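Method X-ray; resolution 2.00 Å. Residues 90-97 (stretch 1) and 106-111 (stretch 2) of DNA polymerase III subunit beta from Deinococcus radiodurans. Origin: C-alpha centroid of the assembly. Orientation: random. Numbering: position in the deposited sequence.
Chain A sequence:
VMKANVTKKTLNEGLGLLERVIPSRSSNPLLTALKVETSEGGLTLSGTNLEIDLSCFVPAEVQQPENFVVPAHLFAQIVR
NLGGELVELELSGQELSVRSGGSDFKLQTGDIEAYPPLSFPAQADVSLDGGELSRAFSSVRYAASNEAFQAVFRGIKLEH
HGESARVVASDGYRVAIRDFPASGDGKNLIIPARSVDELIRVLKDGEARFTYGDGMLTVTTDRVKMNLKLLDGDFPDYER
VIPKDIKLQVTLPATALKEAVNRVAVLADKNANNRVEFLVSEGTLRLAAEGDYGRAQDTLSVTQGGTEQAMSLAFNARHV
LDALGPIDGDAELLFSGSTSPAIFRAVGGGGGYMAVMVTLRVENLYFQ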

# COMPACT_ATOMS: atom_id res chain seq x y z
N GLU A 90 5.46 13.88 31.13
CA GLU A 90 6.13 14.08 32.41
C GLU A 90 7.46 13.32 32.38
O GLU A 90 7.52 12.19 31.93
N LEU A 91 8.52 13.95 32.87
CA LEU A 91 9.83 13.32 32.91
C LEU A 91 10.26 13.19 34.35
O LEU A 91 10.42 14.19 35.06
N SER A 92 10.42 11.95 34.80
CA SER A 92 10.83 11.65 36.16
C SER A 92 11.92 10.60 36.13
O SER A 92 11.69 9.48 35.69
N GLY A 93 13.12 10.97 36.61
CA GLY A 93 14.30 10.12 36.47
C GLY A 93 14.57 9.84 35.01
O GLY A 93 14.61 10.76 34.20
N GLN A 94 14.72 8.55 34.67
CA GLN A 94 14.95 8.12 33.28
C GLN A 94 13.67 7.59 32.61
O GLN A 94 13.71 6.73 31.72
N GLU A 95 12.53 8.15 33.00
CA GLU A 95 11.25 7.67 32.52
C GLU A 95 10.39 8.83 32.02
O GLU A 95 10.11 9.75 32.77
N LEU A 96 10.02 8.78 30.74
CA LEU A 96 9.04 9.71 30.19
C LEU A 96 7.63 9.12 30.26
O LEU A 96 7.35 8.07 29.68
N SER A 97 6.74 9.81 30.97
CA SER A 97 5.34 9.40 31.03
C SER A 97 4.56 10.13 29.93
O SER A 97 4.74 11.34 29.72
N LYS A 106 4.85 4.67 29.64
CA LYS A 106 6.17 5.04 30.16
C LYS A 106 7.22 4.61 29.16
O LYS A 106 7.25 3.44 28.80
N LEU A 107 8.09 5.53 28.74
CA LEU A 107 9.25 5.19 27.91
C LEU A 107 10.55 5.45 28.68
O LEU A 107 10.72 6.50 29.30
N GLN A 108 11.46 4.48 28.62
CA GLN A 108 12.81 4.70 29.11
C GLN A 108 13.52 5.73 28.24
O GLN A 108 13.49 5.62 27.02
N THR A 109 14.12 6.73 28.87
CA THR A 109 14.86 7.76 28.14
C THR A 109 16.31 7.33 28.00
O THR A 109 16.77 6.45 28.72
N GLY A 110 17.04 7.97 27.09
CA GLY A 110 18.42 7.60 26.79
C GLY A 110 19.44 8.58 27.32
O GLY A 110 19.15 9.41 28.19
N ASP A 111 20.65 8.47 26.79
CA ASP A 111 21.79 9.27 27.26
C ASP A 111 21.82 10.61 26.52
O ASP A 111 22.55 10.77 25.57

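Residues 95-97 and 106-108 are neighbouring antiparallel strands. The backbone carries most of the polar pairing between them. Leu96 and Leu107 form the hydrogen-bonded pair: Leu96 N donates to Leu107 O at 2.8 Å, and Leu107 N donates to Leu96 O at 2.8 Å. Two residues further, Thr109 N donates to Gln94 O at 2.9 Å, nearly straight at 171°, so the ladder extends past the end of the strand 106-108. All three carbonyls also receive CA-H contacts: Lys106 CA lies 3.3 Å from Leu96 O, Gln108 CA 3.4 Å from Gln94 O, and Glu95 CA 3.5 Å from Leu107 O.

Within stretch 1, the N and O groups of Glu90, Ser92, Glu95 and Ser97 pair with one another across the hairpin. A type II' turn runs from Ser92 to Glu95. Glu95 N donates to Ser92 O (3.1 Å), and Ser92 N to Glu95 O (3.0 Å). Ser97 N donates to Glu90 O at 2.7 Å, and Glu90 N to Ser97 O at 3.0 Å. Gly93 has a positive phi of 58°, which favours glycine.

Side chains alternate between the two faces of the sheet. Leu96 and Leu107 share one face and are buried. Leu96 is t at chi1 and p at chi2; Leu107 is m, p. Thr109 points toward stretch 1 with chi1 p. Thr109 CG2 packs 3.7 Å from Leu91 CD1 and 4.1 Å from Leu96 CB. Leu91 (t, p) starts sideways, but its end comes nearer and makes this methyl contact.

Glu95, Ser97, Lys106 and Gln108 occupy the other face, which is more polar. Lys106 is m, m, t, t. Lys106 NZ donates to Ser97 OG at 3.1 Å, and also has a hydrogen-bond partner just outside the stretches. Ser97 is m and buried. Glu95 (t, t, chi3 81°) lies over the Lys106 chain, with OE1 3.7 Å from Lys106 CD. Glu95 OE2 is 3.7 Å from Gln108 NE2, a loose approach. Gln108 is m, m with chi3 -62°, and its end leans nearer to stretch 1 than its CB direction suggests.

Gln94 (chi1 m, chi2 between wells at -103°) starts sideways and reaches Thr109 and Gly110 with its end. Its amide is probably turned over in the model, so its polar pairing is left unassigned. Glu90 is t, t and does not touch stretch 2; its OE1 is hydrogen-bonded just outside the stretches.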

# COMPACT_ATOMS: atom_id res chain seq x y z
CB GLU A 90 5.26 13.62 33.58
CG GLU A 90 5.95 13.74 34.94
CD GLU A 90 5.13 13.20 36.10
OE1 GLU A 90 3.89 13.10 36.00
OE2 GLU A 90 5.72 12.89 37.15
CB LEU A 91 10.85 14.15 32.13
CG LEU A 91 12.26 13.55 32.06
CD1 LEU A 91 12.24 12.36 31.11
CD2 LEU A 91 13.28 14.58 31.59
CB SER A 92 9.63 11.11 36.93
OG SER A 92 9.86 11.10 38.32
CB GLN A 94 16.08 7.07 33.24
CG GLN A 94 17.52 7.62 33.38
CD GLN A 94 18.26 7.68 32.03
OE1 GLN A 94 17.96 8.52 31.15
NE2 GLN A 94 19.21 6.77 31.85
CB GLU A 95 10.54 6.94 33.66
CG GLU A 95 9.41 6.04 33.19
CD GLU A 95 8.90 5.14 34.30
OE1 GLU A 95 8.09 5.61 35.14
OE2 GLU A 95 9.29 3.96 34.32
CB LEU A 96 9.34 10.05 28.74
CG LEU A 96 8.36 11.04 28.09
CD1 LEU A 96 8.65 12.42 28.64
CD2 LEU A 96 8.42 11.02 26.56
CB SER A 97 4.76 9.69 32.41
OG SER A 97 5.39 8.85 33.35
CB LYS A 106 6.49 4.34 31.49
CG LYS A 106 5.41 4.34 32.55
CD LYS A 106 5.06 5.72 33.05
CE LYS A 106 4.22 5.60 34.32
NZ LYS A 106 3.45 6.83 34.60
CB LEU A 107 9.31 6.06 26.65
CG LEU A 107 8.37 5.85 25.48
CD1 LEU A 107 6.97 6.23 25.93
CD2 LEU A 107 8.81 6.72 24.31
CB GLN A 108 13.60 3.39 29.10
CG GLN A 108 13.19 2.45 30.22
CD GLN A 108 13.47 3.00 31.61
OE1 GLN A 108 14.63 3.25 31.99
NE2 GLN A 108 12.41 3.19 32.39
CB THR A 109 14.81 9.10 28.89
OG1 THR A 109 15.29 8.90 30.22
CG2 THR A 109 13.40 9.64 28.95
CB ASP A 111 23.08 8.47 27.03
CG ASP A 111 24.29 9.09 27.72
OD1 ASP A 111 24.16 10.11 28.43
OD2 ASP A 111 25.39 8.53 27.54